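Deacetylase EF_0837 (Enterococcus faecalis, PDB 2ICS) is a zinc-dependent amidohydrolase-superfamily esterase that deacetylates acetyl-(R)-mandelate in vitro with very low efficiency. Local coordinates at residues Pro184-Leu196 and Asp207-Ile220. Numbering follows the deposited sequence.
Sequences PLMVHIGSAPPHL and DVLTHCFNGKENGI. With ZN (zinc ion), chain C; ADE (adenine), chain D.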
loop_
_atom_site.group_PDB
_atom_site.type_symbol
_atom_site.label_atom_id
_atom_site.label_comp_id
_atom_site.label_asym_id
_atom_site.label_seq_id
_atom_site.Cartn_x
_atom_site.Cartn_y
_atom_site.Cartn_z
ATOM N N PRO A 184 -13.824 3.764 -0.862
ATOM C CA PRO A 184 -12.526 4.421 -1.063
ATOM C C PRO A 184 -12.091 4.518 -2.518
ATOM O O PRO A 184 -12.291 3.595 -3.308
ATOM C CB PRO A 184 -11.576 3.568 -0.230
ATOM C CG PRO A 184 -12.454 3.140 0.916
ATOM C CD PRO A 184 -13.731 2.738 0.193
ATOM N N LEU A 185 -11.487 5.650 -2.857
ATOM C CA LEU A 185 -11.001 5.904 -4.205
ATOM C C LEU A 185 -9.501 6.187 -4.188
ATOM O O LEU A 185 -9.041 7.015 -3.408
ATOM C CB LEU A 185 -11.720 7.124 -4.797
ATOM C CG LEU A 185 -11.049 7.793 -6.003
ATOM C CD1 LEU A 185 -11.135 6.886 -7.216
ATOM C CD2 LEU A 185 -11.722 9.124 -6.297
HETATM N N MSE A 186 -8.739 5.491 -5.030
HETATM C CA MSE A 186 -7.302 5.744 -5.123
HETATM C C MSE A 186 -7.043 6.459 -6.449
HETATM O O MSE A 186 -7.503 6.011 -7.499
HETATM C CB MSE A 186 -6.489 4.446 -5.093
HETATM C CG MSE A 186 -4.988 4.711 -5.259
HETATM SE SE MSE A 186 -3.813 3.176 -5.133
HETATM C CE MSE A 186 -3.646 3.094 -3.205
ATOM N N VAL A 187 -6.311 7.565 -6.401
ATOM C CA VAL A 187 -6.016 8.329 -7.607
ATOM C C VAL A 187 -4.532 8.335 -7.935
ATOM O O VAL A 187 -3.693 8.721 -7.127
ATOM C CB VAL A 187 -6.496 9.802 -7.482
ATOM C CG1 VAL A 187 -6.161 10.581 -8.750
ATOM C CG2 VAL A 187 -7.995 9.833 -7.238
ATOM N N HIS A 188 -4.219 7.881 -9.137
ATOM C CA HIS A 188 -2.854 7.844 -9.620
ATOM C C HIS A 188 -2.615 9.140 -10.386
ATOM O O HIS A 188 -3.486 9.608 -11.122
ATOM C CB HIS A 188 -2.675 6.581 -10.495
ATOM C CG HIS A 188 -1.859 6.772 -11.744
ATOM N ND1 HIS A 188 -0.937 5.825 -12.136
ATOM C CD2 HIS A 188 -1.933 7.744 -12.691
ATOM C CE1 HIS A 188 -0.480 6.237 -13.305
ATOM N NE2 HIS A 188 -1.053 7.392 -13.683
ATOM N N ILE A 189 -1.450 9.741 -10.172
ATOM C CA ILE A 189 -1.088 10.969 -10.865
ATOM C C ILE A 189 0.247 10.742 -11.554
ATOM O O ILE A 189 1.047 9.905 -11.130
ATOM C CB ILE A 189 -0.943 12.186 -9.906
ATOM C CG1 ILE A 189 0.100 11.887 -8.826
ATOM C CG2 ILE A 189 -2.294 12.519 -9.279
ATOM C CD1 ILE A 189 0.399 13.082 -7.901
ATOM N N GLY A 190 0.473 11.477 -12.630
ATOM C CA GLY A 190 1.711 11.362 -13.368
ATOM C C GLY A 190 1.874 12.639 -14.158
ATOM O O GLY A 190 1.693 13.736 -13.623
ATOM N N SER A 191 2.205 12.496 -15.436
ATOM C CA SER A 191 2.382 13.638 -16.318
ATOM C C SER A 191 1.026 14.254 -16.640
ATOM O O SER A 191 -0.005 13.589 -16.551
ATOM C CB SER A 191 3.050 13.190 -17.619
ATOM O OG SER A 191 4.292 12.567 -17.354
ATOM N N ALA A 192 1.031 15.527 -17.014
ATOM C CA ALA A 192 -0.205 16.212 -17.373
ATOM C C ALA A 192 -0.451 15.905 -18.848
ATOM O O ALA A 192 0.493 15.643 -19.594
ATOM C CB ALA A 192 -0.056 17.722 -17.156
ATOM N N PRO A 193 -1.716 15.925 -19.289
ATOM C CA PRO A 193 -2.928 16.215 -18.517
ATOM C C PRO A 193 -3.432 15.004 -17.739
ATOM O O PRO A 193 -3.091 13.869 -18.053
ATOM C CB PRO A 193 -3.917 16.640 -19.593
ATOM C CG PRO A 193 -3.568 15.694 -20.712
ATOM C CD PRO A 193 -2.040 15.766 -20.722
ATOM N N PRO A 194 -4.261 15.238 -16.715
ATOM C CA PRO A 194 -4.695 16.583 -16.321
ATOM C C PRO A 194 -3.639 17.237 -15.446
ATOM O O PRO A 194 -2.686 16.586 -15.017
ATOM C CB PRO A 194 -5.980 16.328 -15.527
ATOM C CG PRO A 194 -6.333 14.856 -15.823
ATOM C CD PRO A 194 -4.991 14.215 -15.954
ATOM N N HIS A 195 -3.816 18.524 -15.180
ATOM C CA HIS A 195 -2.898 19.253 -14.321
ATOM C C HIS A 195 -3.219 18.852 -12.884
ATOM O O HIS A 195 -4.378 18.639 -12.542
ATOM C CB HIS A 195 -3.075 20.756 -14.530
ATOM C CG HIS A 195 -2.522 21.239 -15.833
ATOM N ND1 HIS A 195 -1.169 21.277 -16.095
ATOM C CD2 HIS A 195 -3.137 21.652 -16.967
ATOM C CE1 HIS A 195 -0.974 21.688 -17.336
ATOM N NE2 HIS A 195 -2.151 21.922 -17.888
ATOM N N LEU A 196 -2.188 18.740 -12.055
ATOM C CA LEU A 196 -2.364 18.324 -10.669
ATOM C C LEU A 196 -3.419 19.114 -9.905
ATOM O O LEU A 196 -4.250 18.528 -9.211
ATOM C CB LEU A 196 -1.029 18.394 -9.921
ATOM C CG LEU A 196 -1.037 17.795 -8.507
ATOM C CD1 LEU A 196 -1.485 16.338 -8.548
ATOM C CD2 LEU A 196 0.353 17.902 -7.904
ATOM N N ASP A 207 -9.868 10.426 0.099
ATOM C CA ASP A 207 -9.445 9.976 -1.222
ATOM C C ASP A 207 -7.941 9.783 -1.128
ATOM O O ASP A 207 -7.237 10.609 -0.544
ATOM C CB ASP A 207 -9.782 11.017 -2.298
ATOM C CG ASP A 207 -11.283 11.127 -2.567
ATOM O OD1 ASP A 207 -11.993 10.104 -2.434
ATOM O OD2 ASP A 207 -11.748 12.233 -2.927
ATOM N N VAL A 208 -7.448 8.694 -1.701
ATOM C CA VAL A 208 -6.031 8.386 -1.644
ATOM C C VAL A 208 -5.278 8.825 -2.889
ATOM O O VAL A 208 -5.585 8.398 -4.000
ATOM C CB VAL A 208 -5.815 6.862 -1.422
ATOM C CG1 VAL A 208 -4.332 6.559 -1.252
ATOM C CG2 VAL A 208 -6.599 6.394 -0.192
ATOM N N LEU A 209 -4.288 9.689 -2.689
ATOM C CA LEU A 209 -3.455 10.187 -3.775
ATOM C C LEU A 209 -2.186 9.340 -3.796
ATOM O O LEU A 209 -1.328 9.505 -2.930
ATOM C CB LEU A 209 -3.082 11.647 -3.513
ATOM C CG LEU A 209 -2.157 12.314 -4.529
ATOM C CD1 LEU A 209 -2.972 12.632 -5.770
ATOM C CD2 LEU A 209 -1.540 13.585 -3.949
ATOM N N THR A 210 -2.056 8.432 -4.761
ATOM C CA THR A 210 -0.860 7.598 -4.808
ATOM C C THR A 210 0.193 8.240 -5.729
ATOM O O THR A 210 -0.131 9.126 -6.526
ATOM C CB THR A 210 -1.223 6.136 -5.225
ATOM O OG1 THR A 210 -0.139 5.253 -4.900
ATOM C CG2 THR A 210 -1.543 6.051 -6.703
ATOM N N HIS A 211 1.451 7.817 -5.590
ATOM C CA HIS A 211 2.568 8.384 -6.354
ATOM C C HIS A 211 2.784 9.822 -5.876
ATOM O O HIS A 211 3.299 10.669 -6.610
ATOM C CB HIS A 211 2.272 8.419 -7.859
ATOM C CG HIS A 211 1.934 7.089 -8.449
ATOM N ND1 HIS A 211 2.521 5.902 -8.068
ATOM C CD2 HIS A 211 1.090 6.774 -9.462
ATOM C CE1 HIS A 211 2.029 4.932 -8.845
ATOM N NE2 HIS A 211 1.157 5.413 -9.706
ATOM N N CYS A 212 2.398 10.090 -4.634
ATOM C CA CYS A 212 2.488 11.433 -4.069
ATOM C C CYS A 212 3.829 12.160 -4.192
ATOM O O CYS A 212 3.847 13.379 -4.352
ATOM C CB CYS A 212 2.035 11.417 -2.603
ATOM S SG CYS A 212 3.102 10.507 -1.452
ATOM N N PHE A 213 4.944 11.438 -4.106
ATOM C CA PHE A 213 6.243 12.087 -4.222
ATOM C C PHE A 213 6.949 11.810 -5.543
ATOM O O PHE A 213 8.167 11.645 -5.570
ATOM C CB PHE A 213 7.165 11.691 -3.059
ATOM C CG PHE A 213 6.667 12.125 -1.698
ATOM C CD1 PHE A 213 5.857 13.253 -1.551
ATOM C CD2 PHE A 213 7.019 11.404 -0.558
ATOM C CE1 PHE A 213 5.405 13.655 -0.293
ATOM C CE2 PHE A 213 6.575 11.796 0.704
ATOM C CZ PHE A 213 5.768 12.921 0.841
ATOM N N ASN A 214 6.200 11.759 -6.643
ATOM C CA ASN A 214 6.830 11.522 -7.935
ATOM C C ASN A 214 7.569 12.802 -8.332
ATOM O O ASN A 214 7.189 13.899 -7.917
ATOM C CB ASN A 214 5.796 11.130 -9.002
ATOM C CG ASN A 214 4.894 12.280 -9.408
ATOM O OD1 ASN A 214 3.683 12.262 -9.149
ATOM N ND2 ASN A 214 5.470 13.283 -10.059
ATOM N N GLY A 215 8.623 12.661 -9.130
ATOM C CA GLY A 215 9.402 13.822 -9.522
ATOM C C GLY A 215 9.068 14.476 -10.847
ATOM O O GLY A 215 9.842 15.287 -11.345
ATOM N N LYS A 216 7.924 14.134 -11.424
ATOM C CA LYS A 216 7.525 14.718 -12.698
ATOM C C LYS A 216 7.189 16.203 -12.527
ATOM O O LYS A 216 6.966 16.675 -11.408
ATOM C CB LYS A 216 6.322 13.946 -13.258
ATOM C CG LYS A 216 6.616 12.462 -13.453
ATOM C CD LYS A 216 5.390 11.657 -13.886
ATOM C CE LYS A 216 5.733 10.166 -13.979
ATOM N NZ LYS A 216 4.557 9.280 -14.241
ATOM N N GLU A 217 7.161 16.939 -13.637
ATOM C CA GLU A 217 6.853 18.369 -13.609
ATOM C C GLU A 217 5.453 18.635 -13.058
ATOM O O GLU A 217 5.209 19.654 -12.414
ATOM C CB GLU A 217 6.953 18.962 -15.024
ATOM C CG GLU A 217 8.361 18.984 -15.603
ATOM C CD GLU A 217 8.406 19.544 -17.020
ATOM O OE1 GLU A 217 7.873 18.887 -17.946
ATOM O OE2 GLU A 217 8.973 20.647 -17.207
ATOM N N ASN A 218 4.534 17.715 -13.331
ATOM C CA ASN A 218 3.155 17.837 -12.878
ATOM C C ASN A 218 2.983 17.276 -11.464
ATOM O O ASN A 218 1.863 17.050 -11.013
ATOM C CB ASN A 218 2.236 17.107 -13.865
ATOM C CG ASN A 218 0.762 17.365 -13.607
ATOM O OD1 ASN A 218 0.335 18.510 -13.437
ATOM N ND2 ASN A 218 -0.030 16.294 -13.596
ATOM N N GLY A 219 4.104 17.052 -10.779
ATOM C CA GLY A 219 4.076 16.529 -9.419
ATOM C C GLY A 219 3.866 17.637 -8.397
ATOM O O GLY A 219 3.613 18.779 -8.779
ATOM N N ILE A 220 3.986 17.321 -7.108
ATOM C CA ILE A 220 3.767 18.320 -6.055
ATOM C C ILE A 220 4.906 19.324 -5.827
ATOM O O ILE A 220 4.711 20.335 -5.151
ATOM C CB ILE A 220 3.454 17.648 -4.699
ATOM C CG1 ILE A 220 4.693 16.923 -4.173
ATOM C CG2 ILE A 220 2.288 16.688 -4.853
ATOM C CD1 ILE A 220 4.513 16.370 -2.768
HETATM ZN ZN ZN C . 0.043 4.217 -11.163
HETATM N N9 ADE D . 2.868 5.276 -17.162
HETATM C C8 ADE D . 2.602 6.294 -16.289
HETATM N N7 ADE D . 2.234 5.817 -15.132
HETATM C C5 ADE D . 2.240 4.463 -15.183
HETATM C C6 ADE D . 1.942 3.413 -14.265
HETATM N N6 ADE D . 1.537 3.700 -12.973
HETATM N N1 ADE D . 2.064 2.130 -14.684
HETATM C C2 ADE D . 2.456 1.826 -15.933
HETATM N N3 ADE D . 2.743 2.782 -16.824
HETATM C C4 ADE D . 2.650 4.093 -16.498
HETATM O O HOH W 1 -12.002 7.443 -0.494
HETATM O O HOH W 2 3.874 9.062 -11.457
HETATM O O HOH W 3 1.257 2.486 -10.438
#
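His188 and His211 grip one zinc ion at the C-terminal ends of neighbouring parallel strands. His188 ND1 binds the zinc at 2.1 Å and His211 NE2 at 2.2 Å, with the ring planes 72° apart. Adenine N6 and a water also bind this zinc, and the carbamate of Lys154 bridges it to the second zinc. Outside the pair, Ser158 OG bonds His188 NE2, and the carbonyl of Gly245 takes His211 ND1; these second-shell bonds, with the metal bond, hold each ring's rotation.

Asn218 makes the other polar centre. Its CG lies anti to the backbone N (chi1 -171°), which carries the amide into the loop 190-195. There Asn218 ND2 donates to Gly190 O at 3.1 Å, nearly in the amide plane, and more weakly to Pro194 O. Asn218 OD1 accepts from Leu196 N at 2.9 Å, at the start of helix 196-202. A water joins Ile189 O to Lys216 NZ.

Between strands 186-189 and 208-210, Val208 N bonds Leu185 O, Val187 N bonds Val208 O at 2.6 Å, and Thr210 N bonds Val187 O. On one face the selenium of Met186 rests against Thr210 CB, while its CE meets Val208 CG1. Leu209 points to the other face, and Leu209 CD1 meets Ile189 CG2 at 3.6 Å. Farther along, Leu196 CD2 packs on Ile220 CG2.

This is a beta-alpha-beta unit of the TIM barrel. Its two strands run side by side and bring His188 and, just past the second strand, His211 to one zinc, while the single Asn218 amide ties together the loops beyond them.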